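Local coordinates for protein Adenylate/guanylate cyclase/hydrolase, alpha/beta fold family (Ruegeria pomeroyi, PDB 3MR7) that probably makes cyclic AMP from ATP through this class III nucleotide cyclase homology domain, one part of a longer protein that also carries an alpha/beta-hydrolase family region, at residues A[32-45]-A[73-85]. Sequence-based numbering, arbitrary orientation.
Sequences RQKLYRRELIDPAI and CALEIQQAMQQRE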
# COMPACT_ATOMS: atom_id res chain seq x y z
N ARG A 32 -3.04 -8.48 -18.95
CA ARG A 32 -3.58 -7.17 -19.20
C ARG A 32 -2.56 -6.12 -18.77
O ARG A 32 -2.24 -5.22 -19.54
CB ARG A 32 -4.89 -6.96 -18.45
CG ARG A 32 -6.13 -6.83 -19.33
CD ARG A 32 -6.99 -5.62 -18.92
NE ARG A 32 -8.00 -5.74 -17.85
CZ ARG A 32 -8.40 -6.84 -17.20
NH1 ARG A 32 -9.34 -6.75 -16.25
NH2 ARG A 32 -7.87 -8.03 -17.47
N GLN A 33 -2.04 -6.23 -17.55
CA GLN A 33 -1.14 -5.20 -17.05
C GLN A 33 0.13 -5.17 -17.89
O GLN A 33 0.66 -4.09 -18.18
CB GLN A 33 -0.86 -5.30 -15.54
CG GLN A 33 0.50 -5.83 -15.16
CD GLN A 33 1.60 -4.77 -15.18
OE1 GLN A 33 2.77 -5.12 -15.10
NE2 GLN A 33 1.23 -3.51 -15.32
N LYS A 34 0.60 -6.34 -18.31
CA LYS A 34 1.73 -6.36 -19.21
C LYS A 34 1.42 -5.53 -20.46
O LYS A 34 2.27 -4.77 -20.94
CB LYS A 34 2.09 -7.79 -19.59
CG LYS A 34 2.97 -8.52 -18.60
CD LYS A 34 3.03 -9.98 -19.02
CE LYS A 34 4.31 -10.66 -18.58
NZ LYS A 34 4.96 -11.34 -19.75
N LEU A 35 0.21 -5.67 -20.98
CA LEU A 35 -0.26 -4.88 -22.11
C LEU A 35 -0.28 -3.38 -21.87
O LEU A 35 0.21 -2.62 -22.68
CB LEU A 35 -1.68 -5.26 -22.51
CG LEU A 35 -2.08 -4.40 -23.70
CD1 LEU A 35 -1.08 -4.64 -24.81
CD2 LEU A 35 -3.47 -4.72 -24.14
N TYR A 36 -0.88 -2.96 -20.76
CA TYR A 36 -0.97 -1.54 -20.41
C TYR A 36 0.40 -0.92 -20.24
O TYR A 36 0.68 0.17 -20.75
CB TYR A 36 -1.81 -1.31 -19.15
CG TYR A 36 -3.30 -1.58 -19.29
CD1 TYR A 36 -3.97 -1.33 -20.49
CD2 TYR A 36 -4.03 -2.07 -18.23
CE1 TYR A 36 -5.33 -1.55 -20.60
CE2 TYR A 36 -5.38 -2.30 -18.33
CZ TYR A 36 -6.03 -2.03 -19.50
OH TYR A 36 -7.39 -2.28 -19.56
N ARG A 37 1.27 -1.62 -19.52
CA ARG A 37 2.65 -1.16 -19.40
C ARG A 37 3.23 -0.86 -20.78
O ARG A 37 3.95 0.11 -20.95
CB ARG A 37 3.51 -2.22 -18.70
CG ARG A 37 4.99 -1.99 -18.90
CD ARG A 37 5.53 -0.89 -18.01
NE ARG A 37 6.50 -1.43 -17.07
CZ ARG A 37 7.81 -1.28 -17.18
NH1 ARG A 37 8.31 -0.58 -18.18
NH2 ARG A 37 8.61 -1.83 -16.28
N ARG A 38 2.89 -1.67 -21.76
CA ARG A 38 3.53 -1.54 -23.05
C ARG A 38 2.86 -0.52 -23.93
O ARG A 38 3.53 0.23 -24.64
CB ARG A 38 3.60 -2.88 -23.76
CG ARG A 38 4.87 -3.60 -23.50
CD ARG A 38 4.71 -5.10 -23.70
NE ARG A 38 5.06 -5.75 -22.46
CZ ARG A 38 6.27 -6.22 -22.21
NH1 ARG A 38 7.20 -6.12 -23.15
NH2 ARG A 38 6.53 -6.78 -21.05
N GLU A 39 1.54 -0.50 -23.86
CA GLU A 39 0.75 0.33 -24.74
C GLU A 39 0.36 1.68 -24.15
O GLU A 39 0.03 2.59 -24.89
CB GLU A 39 -0.50 -0.42 -25.19
CG GLU A 39 -1.78 0.13 -24.63
CD GLU A 39 -3.00 -0.28 -25.44
OE1 GLU A 39 -3.73 -1.20 -24.99
OE2 GLU A 39 -3.23 0.31 -26.52
N LEU A 40 0.43 1.84 -22.84
CA LEU A 40 -0.14 3.03 -22.20
C LEU A 40 0.92 3.75 -21.41
O LEU A 40 1.26 4.89 -21.71
CB LEU A 40 -1.26 2.61 -21.29
CG LEU A 40 -2.47 3.50 -21.11
CD1 LEU A 40 -3.64 2.59 -20.79
CD2 LEU A 40 -2.25 4.52 -20.00
N ILE A 41 1.47 3.06 -20.42
CA ILE A 41 2.52 3.62 -19.57
C ILE A 41 3.83 3.95 -20.28
O ILE A 41 4.21 5.11 -20.42
CB ILE A 41 2.86 2.65 -18.50
CG1 ILE A 41 1.65 2.46 -17.60
CG2 ILE A 41 4.06 3.15 -17.73
CD1 ILE A 41 1.89 1.42 -16.51
N ASP A 42 4.54 2.92 -20.71
CA ASP A 42 5.84 3.12 -21.34
C ASP A 42 5.82 4.22 -22.41
O ASP A 42 6.74 5.02 -22.47
CB ASP A 42 6.42 1.81 -21.87
CG ASP A 42 6.96 0.91 -20.76
OD1 ASP A 42 6.88 1.32 -19.58
OD2 ASP A 42 7.48 -0.19 -21.06
N PRO A 43 4.79 4.26 -23.25
CA PRO A 43 4.62 5.36 -24.21
C PRO A 43 4.42 6.76 -23.59
O PRO A 43 5.11 7.69 -24.00
CB PRO A 43 3.38 4.93 -24.99
CG PRO A 43 3.57 3.47 -25.06
CD PRO A 43 3.96 3.11 -23.65
N ALA A 44 3.50 6.91 -22.65
CA ALA A 44 3.22 8.21 -22.04
C ALA A 44 4.48 8.78 -21.41
O ALA A 44 4.71 9.99 -21.43
CB ALA A 44 2.07 8.10 -20.97
N ILE A 45 5.28 7.91 -20.82
CA ILE A 45 6.50 8.31 -20.14
C ILE A 45 7.54 8.82 -21.13
O ILE A 45 8.14 9.86 -20.92
CB ILE A 45 7.12 7.14 -19.37
CG1 ILE A 45 6.33 6.85 -18.08
CG2 ILE A 45 8.55 7.44 -19.08
CD1 ILE A 45 6.92 5.77 -17.19
N CYS A 73 2.07 13.21 -17.31
CA CYS A 73 2.29 11.82 -17.65
C CYS A 73 1.40 10.92 -16.78
O CYS A 73 0.70 10.05 -17.30
CB CYS A 73 3.76 11.49 -17.52
SG CYS A 73 4.20 9.80 -17.79
N ALA A 74 1.40 11.15 -15.47
CA ALA A 74 0.55 10.39 -14.54
C ALA A 74 -0.94 10.62 -14.79
O ALA A 74 -1.77 9.71 -14.67
CB ALA A 74 0.89 10.72 -13.06
N LEU A 75 -1.30 11.85 -15.09
CA LEU A 75 -2.68 12.14 -15.35
C LEU A 75 -3.11 11.42 -16.63
O LEU A 75 -4.22 10.92 -16.71
CB LEU A 75 -2.87 13.64 -15.43
CG LEU A 75 -2.97 14.32 -14.07
CD1 LEU A 75 -2.90 15.81 -14.25
CD2 LEU A 75 -4.27 13.93 -13.38
N GLU A 76 -2.21 11.38 -17.62
CA GLU A 76 -2.46 10.74 -18.92
C GLU A 76 -2.73 9.27 -18.73
O GLU A 76 -3.72 8.72 -19.25
CB GLU A 76 -1.25 10.90 -19.83
CG GLU A 76 -1.52 10.51 -21.28
CD GLU A 76 -0.25 10.49 -22.17
OE1 GLU A 76 0.74 11.21 -21.86
OE2 GLU A 76 -0.24 9.74 -23.19
N ILE A 77 -1.83 8.63 -18.00
CA ILE A 77 -1.98 7.25 -17.59
C ILE A 77 -3.26 6.93 -16.80
O ILE A 77 -4.02 6.06 -17.19
CB ILE A 77 -0.76 6.83 -16.78
CG1 ILE A 77 0.49 6.95 -17.64
CG2 ILE A 77 -0.93 5.40 -16.24
CD1 ILE A 77 1.76 6.55 -16.94
N GLN A 78 -3.49 7.64 -15.69
CA GLN A 78 -4.62 7.37 -14.82
C GLN A 78 -5.97 7.64 -15.49
O GLN A 78 -6.91 6.89 -15.30
CB GLN A 78 -4.50 8.18 -13.53
CG GLN A 78 -3.31 7.79 -12.70
CD GLN A 78 -3.36 6.31 -12.31
OE1 GLN A 78 -3.45 5.43 -13.17
NE2 GLN A 78 -3.30 6.03 -10.99
N GLN A 79 -6.06 8.69 -16.29
CA GLN A 79 -7.29 8.93 -17.05
C GLN A 79 -7.59 7.90 -18.14
O GLN A 79 -8.76 7.63 -18.45
CB GLN A 79 -7.27 10.32 -17.65
CG GLN A 79 -7.35 11.44 -16.62
CD GLN A 79 -6.86 12.74 -17.20
OE1 GLN A 79 -6.42 12.80 -18.36
NE2 GLN A 79 -6.92 13.80 -16.42
N ALA A 80 -6.55 7.32 -18.74
CA ALA A 80 -6.78 6.34 -19.78
C ALA A 80 -7.20 5.03 -19.09
O ALA A 80 -8.01 4.26 -19.61
CB ALA A 80 -5.54 6.14 -20.61
N MSE A 81 -6.64 4.80 -17.92
CA MSE A 81 -6.91 3.56 -17.22
C MSE A 81 -8.34 3.56 -16.74
O MSE A 81 -8.95 2.50 -16.67
CB MSE A 81 -5.96 3.35 -16.05
CG MSE A 81 -4.56 2.99 -16.51
SE MSE A 81 -4.50 1.16 -17.23
CE MSE A 81 -4.58 0.20 -15.53
N GLN A 82 -8.87 4.74 -16.43
CA GLN A 82 -10.28 4.82 -16.06
C GLN A 82 -11.15 4.37 -17.24
O GLN A 82 -12.10 3.64 -17.05
CB GLN A 82 -10.69 6.21 -15.56
CG GLN A 82 -12.20 6.48 -15.67
CD GLN A 82 -12.66 7.66 -14.82
OE1 GLN A 82 -11.91 8.61 -14.60
NE2 GLN A 82 -13.91 7.61 -14.35
N GLN A 83 -10.81 4.82 -18.44
CA GLN A 83 -11.56 4.46 -19.63
C GLN A 83 -11.37 2.99 -19.96
O GLN A 83 -12.33 2.28 -20.22
CB GLN A 83 -11.13 5.29 -20.83
CG GLN A 83 -11.37 6.77 -20.68
CD GLN A 83 -11.07 7.51 -21.97
OE1 GLN A 83 -11.48 8.66 -22.15
NE2 GLN A 83 -10.36 6.85 -22.89
N ARG A 84 -10.11 2.55 -19.96
CA ARG A 84 -9.78 1.20 -20.41
C ARG A 84 -10.42 0.08 -19.58
O ARG A 84 -10.64 -1.04 -20.06
CB ARG A 84 -8.26 1.01 -20.45
CG ARG A 84 -7.50 1.99 -21.33
CD ARG A 84 -7.74 1.74 -22.78
NE ARG A 84 -7.50 0.34 -23.17
CZ ARG A 84 -6.41 -0.08 -23.80
NH1 ARG A 84 -5.45 0.79 -24.09
NH2 ARG A 84 -6.27 -1.37 -24.14
N GLU A 85 -10.72 0.38 -18.32
CA GLU A 85 -11.24 -0.64 -17.43
C GLU A 85 -12.71 -0.43 -17.07
O GLU A 85 -13.22 -1.10 -16.17
CB GLU A 85 -10.38 -0.69 -16.15
CG GLU A 85 -9.04 -1.37 -16.34
CD GLU A 85 -9.16 -2.89 -16.45
OE1 GLU A 85 -9.22 -3.56 -15.39
OE2 GLU A 85 -9.20 -3.41 -17.60
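Tyr36 and Leu40 of helix 32-45 meet Met81 and Arg84 of helix 73-84 in an antiparallel helix pair of the nucleotide cyclase fold; the axes approach to 9.4 Å at 166°. The selenium of Met81, a selenomethionine, lies 3.7 Å from the centroid of the Tyr36 ring and 22° off its normal, a Met-aromatic contact over one face. At the ring's edge, CE1 of Tyr36 abuts the flat face of the Arg84 guanidinium, the two planes being nearly perpendicular. Tyr36 OH donates to Glu85 OE2 (2.9 Å), which also takes the N-H of Arg32 NE at 2.6 Å, both donors coming from one face of the carboxylate. A leucine in place of Tyr36 would probably leave Glu85 with Arg32 alone across this interface and Met81 without its aromatic partner. Leu40 enters as a knob among Ile77, Ala80, Met81 and Arg84, its CD2 3.7 Å from Ala80 CB. Toward the other end, Ala44 CB packs on Ile77 CG1 (3.9 Å), while Ile45 CG1 meets Cys73 SG. Further out, Tyr96 of strand 96-107 touches Tyr36, Ile41 and Met81, seating the pair on the sheet, and Ile94 N donates to Glu85 OE1. Arg84, its chain bent, runs past Leu40 in the opposite direction, into the hole between Leu35, Tyr36, Glu39 and Leu40, and puts NH2 2.7 Å from Glu39 OE1, a salt bridge in which OE1 lies in the guanidinium plane while the carboxylate stands nearly perpendicular to it.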